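PDB 3HE1: major exported protein from Pseudomonas aeruginosa, which is a secreted Hcp-family protein that probably stacks as hexameric rings into the inner tube of a type VI secretion system. Local coordinates for residues G42-E46 / D47-N51; W175-V179 / S180-G184. One frame throughout, in Å; residues are numbered along the deposited sequence.

Contact 1 (residues 42-51) is an N-capped helical turn that follows strand 37-38, and contact 2 (residues 175-184) is the tip of the hairpin formed by strands 172-177 and 183-187. Within one chain they do not touch: their centres lie 30 Å apart and their nearest atoms about 19 Å. They meet instead between subunits of the six-chain assembly, where NE2 of His-177 in contact 2 donates to the main-chain O of Asp-47 in contact 1 of a neighbouring subunit, and Ser-180 packs beside that same Asp-47. The two contacts thus lie on opposite sides of one subunit interface, consistent with the ring-forming habit of Hcp proteins.

Contact 1 of 2, residues G42-E46 / D47-N51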
loop_
_atom_site.group_PDB
_atom_site.type_symbol
_atom_site.label_atom_id
_atom_site.label_comp_id
_atom_site.label_asym_id
_atom_site.label_seq_id
_atom_site.Cartn_x
_atom_site.Cartn_y
_atom_site.Cartn_z
ATOM N N GLY A 42 -18.112 33.430 -8.630
ATOM C CA GLY A 42 -17.567 33.292 -9.970
ATOM C C GLY A 42 -16.429 32.286 -10.047
ATOM O O GLY A 42 -15.648 32.274 -11.006
ATOM N N ALA A 43 -16.355 31.428 -9.031
ATOM C CA ALA A 43 -15.279 30.457 -8.894
ATOM C C ALA A 43 -15.500 29.117 -9.614
ATOM O O ALA A 43 -14.541 28.368 -9.806
ATOM C CB ALA A 43 -14.961 30.229 -7.419
ATOM N N PHE A 44 -16.738 28.792 -9.991
ATOM C CA PHE A 44 -16.957 27.654 -10.902
ATOM C C PHE A 44 -17.502 28.155 -12.236
ATOM O O PHE A 44 -18.715 28.119 -12.497
ATOM C CB PHE A 44 -17.852 26.555 -10.307
ATOM C CG PHE A 44 -17.701 25.199 -10.990
ATOM C CD1 PHE A 44 -16.520 24.476 -10.883
ATOM C CD2 PHE A 44 -18.744 24.650 -11.726
ATOM C CE1 PHE A 44 -16.378 23.239 -11.495
ATOM C CE2 PHE A 44 -18.606 23.410 -12.341
ATOM C CZ PHE A 44 -17.423 22.705 -12.221
ATOM N N THR A 45 -16.568 28.629 -13.058
ATOM C CA THR A 45 -16.857 29.270 -14.328
ATOM C C THR A 45 -15.749 28.895 -15.305
ATOM O O THR A 45 -14.716 28.370 -14.895
ATOM C CB THR A 45 -16.906 30.807 -14.168
ATOM O OG1 THR A 45 -15.612 31.302 -13.798
ATOM C CG2 THR A 45 -17.911 31.202 -13.093
ATOM N N GLU A 46 -15.962 29.154 -16.592
ATOM C CA GLU A 46 -14.930 28.911 -17.598
ATOM C C GLU A 46 -13.599 29.548 -17.207
ATOM O O GLU A 46 -12.552 28.898 -17.224
ATOM C CB GLU A 46 -15.363 29.475 -18.946
ATOM C CG GLU A 46 -16.630 28.877 -19.497
ATOM C CD GLU A 46 -17.019 29.494 -20.826
ATOM O OE1 GLU A 46 -16.476 30.571 -21.163
ATOM O OE2 GLU A 46 -17.863 28.901 -21.530
ATOM N N ASP A 47 -13.642 30.833 -16.875
ATOM C CA ASP A 47 -12.438 31.539 -16.456
ATOM C C ASP A 47 -11.763 30.800 -15.305
ATOM O O ASP A 47 -10.569 30.521 -15.355
ATOM C CB ASP A 47 -12.764 32.974 -16.032
ATOM C CG ASP A 47 -13.023 33.887 -17.210
ATOM O OD1 ASP A 47 -12.781 33.453 -18.357
ATOM O OD2 ASP A 47 -13.471 35.035 -16.988
ATOM N N SER A 48 -12.533 30.475 -14.270
ATOM C CA SER A 48 -11.956 29.909 -13.055
ATOM C C SER A 48 -11.497 28.454 -13.185
ATOM O O SER A 48 -10.421 28.104 -12.714
ATOM C CB SER A 48 -12.914 30.058 -11.873
ATOM O OG SER A 48 -12.378 29.416 -10.732
ATOM N N VAL A 49 -12.300 27.608 -13.821
ATOM C CA VAL A 49 -11.964 26.185 -13.884
ATOM C C VAL A 49 -11.561 25.704 -15.284
ATOM O O VAL A 49 -10.941 24.648 -15.434
ATOM C CB VAL A 49 -13.087 25.284 -13.276
ATOM C CG1 VAL A 49 -13.294 25.605 -11.799
ATOM C CG2 VAL A 49 -14.388 25.431 -14.045
ATOM N N GLY A 50 -11.891 26.484 -16.307
ATOM C CA GLY A 50 -11.521 26.112 -17.659
ATOM C C GLY A 50 -12.425 25.020 -18.192
ATOM O O GLY A 50 -13.649 25.091 -18.044
ATOM N N ASN A 51 -11.833 24.004 -18.812
ATOM C CA ASN A 51 -12.616 22.953 -19.470
ATOM C C ASN A 51 -13.494 22.143 -18.508
ATOM O O ASN A 51 -14.334 21.352 -18.935
ATOM C CB ASN A 51 -11.704 22.015 -20.268
ATOM C CG ASN A 51 -12.469 21.180 -21.282
ATOM O OD1 ASN A 51 -12.062 20.068 -21.618
ATOM N ND2 ASN A 51 -13.586 21.717 -21.775
#
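Thr-45 and Ser-48 lie across the first turn of the short helix 46-49, where the backbone is closed by a bond from Val-49 N to Thr-45 O (2.8 Å, 172° at the hydrogen) and a weak one from Gly-50 N to Glu-46 O. Thr-45 is the N-cap: its OG1 accepts from Ser-48 N at 3.2 Å. The chi1 of 65° wedges this hydroxyl between its own backbone N and carbonyl carbon, from where it also donates to Gly-42 O at 3.0 Å, approaching from above the carbonyl plane. One hydroxyl therefore ties the start of the helix to the loop that leads into it.

Ser-48 makes a second tie. Its OG, swung opposite the backbone N (chi1 176°), donates to Ala-43 O at 2.6 Å, again from above the carbonyl plane, and is further hydrogen-bonded to Lys-98 N. On the next residue, Val-49 presses both methyls against the same side of the Phe-44 ring. CG2 sits over the face, 4.3 Å from the centroid in a CH-pi contact, while CG1 lies nearer the rim, 3.5 Å from the ring atom CD1. Tyr-28 meets Phe-44 edge-to-face as well. Gly-50 is the first residue to leave helical angles, with a positive phi that favours glycine.

The Asp-47 and Ser-48 carbonyls face a neighbouring subunit: Asp-47 O accepts from Arg-122 NH2 of that subunit, and Ser-48 O takes a weak bond from NH1 of the same arginine. Two hydroxyls thus supply partners for a helix N-H and for the Gly-42 and Ala-43 carbonyls, so that the turn is fastened to its preceding loop by side chains while main-chain oxygens of the helix serve the subunit interface.

Contact 2 of 2, residues W175-V179 / S180-G184; sequences WTHEV and SGTSG
Trp-175 and Gly-184 form a hydrogen-bonded pair near the tip of an antiparallel beta hairpin, Trp-175 N donating to Gly-184 O at 2.7 Å and Gly-184 N returning a bond to Trp-175 O at 2.9 Å. Closer to the turn, His-177 N reaches Thr-182 O at 2.6 Å, and a weak bond from Gly-181 N to His-177 O (3.1 Å) spans the turn. Gly-181 has a positive phi, which favours glycine. Between the stronger bonds Thr-176 and Ser-183 form a non-hydrogen-bonded pair, with Thr-176 CG2 3.9 Å from Ser-183 CB.

His-177 carries the side-chain contact at the turn. With CG opposite its backbone N (chi1 -173°), its ring lies against Ser-180, whose CB sits over one ring face in a CH-pi contact 3.9 Å from the centroid. The polar ends look to a neighbouring subunit: His-177 NE2 donates to Asp-47 O there, and Thr-182 OG1 is hydrogen-bonded to Lys-98 O of the same neighbouring subunit. Within its own chain the hairpin is joined to strand 129-137, where Glu-178 OE2 bonds to Thr-134 OG1. Farther from the turn, the side chain of Trp-175 packs on Tyr-133 and on Leu-104 of that neighbouring subunit, while Gly-184 O lies at the edge of the indole, near the ring plane, 3.2 Å from CE3.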
loop_
_atom_site.group_PDB
_atom_site.type_symbol
_atom_site.label_atom_id
_atom_site.label_comp_id
_atom_site.label_asym_id
_atom_site.label_seq_id
_atom_site.Cartn_x
_atom_site.Cartn_y
_atom_site.Cartn_z
ATOM N N TRP A 175 -25.993 19.255 9.717
ATOM C CA TRP A 175 -26.201 18.268 8.671
ATOM C C TRP A 175 -27.689 18.168 8.414
ATOM O O TRP A 175 -28.464 17.904 9.326
ATOM C CB TRP A 175 -25.695 16.896 9.098
ATOM C CG TRP A 175 -24.295 16.839 9.646
ATOM C CD1 TRP A 175 -23.136 16.580 8.949
ATOM C CD2 TRP A 175 -23.912 16.992 11.014
ATOM N NE1 TRP A 175 -22.061 16.578 9.807
ATOM C CE2 TRP A 175 -22.512 16.834 11.082
ATOM C CE3 TRP A 175 -24.619 17.262 12.197
ATOM C CZ2 TRP A 175 -21.806 16.933 12.281
ATOM C CZ3 TRP A 175 -23.919 17.365 13.387
ATOM C CH2 TRP A 175 -22.527 17.199 13.422
ATOM N N THR A 176 -28.087 18.366 7.168
ATOM C CA THR A 176 -29.486 18.285 6.807
ATOM C C THR A 176 -29.664 17.340 5.643
ATOM O O THR A 176 -28.890 17.389 4.693
ATOM C CB THR A 176 -29.979 19.628 6.345
ATOM O OG1 THR A 176 -29.658 20.613 7.335
ATOM C CG2 THR A 176 -31.474 19.572 6.114
ATOM N N HIS A 177 -30.669 16.476 5.717
ATOM C CA HIS A 177 -31.066 15.702 4.551
ATOM C C HIS A 177 -32.201 16.464 3.878
ATOM O O HIS A 177 -33.203 16.758 4.521
ATOM C CB HIS A 177 -31.494 14.279 4.928
ATOM C CG HIS A 177 -31.748 13.405 3.742
ATOM N ND1 HIS A 177 -31.043 12.246 3.498
ATOM C CD2 HIS A 177 -32.598 13.551 2.697
ATOM C CE1 HIS A 177 -31.465 11.705 2.368
ATOM N NE2 HIS A 177 -32.410 12.479 1.860
ATOM N N GLU A 178 -32.031 16.780 2.589
ATOM C CA GLU A 178 -32.882 17.743 1.863
ATOM C C GLU A 178 -34.157 17.178 1.241
ATOM O O GLU A 178 -35.109 17.927 0.991
ATOM C CB GLU A 178 -32.089 18.463 0.758
ATOM C CG GLU A 178 -30.927 19.314 1.249
ATOM C CD GLU A 178 -31.367 20.495 2.098
ATOM O OE1 GLU A 178 -32.581 20.756 2.189
ATOM O OE2 GLU A 178 -30.494 21.173 2.675
ATOM N N VAL A 179 -34.169 15.879 0.960
ATOM C CA VAL A 179 -35.358 15.250 0.393
ATOM C C VAL A 179 -36.239 14.650 1.493
ATOM O O VAL A 179 -37.464 14.767 1.454
ATOM C CB VAL A 179 -34.994 14.172 -0.647
ATOM C CG1 VAL A 179 -36.181 13.895 -1.565
ATOM C CG2 VAL A 179 -33.779 14.617 -1.450
ATOM N N SER A 180 -35.600 14.030 2.485
ATOM C CA SER A 180 -36.306 13.295 3.535
ATOM C C SER A 180 -36.538 14.127 4.803
ATOM O O SER A 180 -37.250 13.698 5.713
ATOM C CB SER A 180 -35.570 11.988 3.867
ATOM O OG SER A 180 -35.650 11.065 2.793
ATOM N N GLY A 181 -35.923 15.307 4.862
ATOM C CA GLY A 181 -36.249 16.295 5.876
ATOM C C GLY A 181 -35.612 16.132 7.242
ATOM O O GLY A 181 -35.896 16.908 8.151
ATOM N N THR A 182 -34.752 15.135 7.399
ATOM C CA THR A 182 -34.011 14.987 8.648
ATOM C C THR A 182 -32.899 16.022 8.760
ATOM O O THR A 182 -32.278 16.408 7.761
ATOM C CB THR A 182 -33.363 13.611 8.774
ATOM O OG1 THR A 182 -32.576 13.359 7.603
ATOM C CG2 THR A 182 -34.428 12.533 8.945
ATOM N N SER A 183 -32.650 16.466 9.984
ATOM C CA SER A 183 -31.603 17.447 10.215
ATOM C C SER A 183 -31.060 17.307 11.628
ATOM O O SER A 183 -31.665 16.644 12.465
ATOM C CB SER A 183 -32.070 18.890 9.895
ATOM O OG SER A 183 -33.035 19.412 10.802
ATOM N N GLY A 184 -29.901 17.912 11.868
ATOM C CA GLY A 184 -29.228 17.853 13.152
ATOM C C GLY A 184 -27.989 18.733 13.109
ATOM O O GLY A 184 -27.388 18.920 12.053
#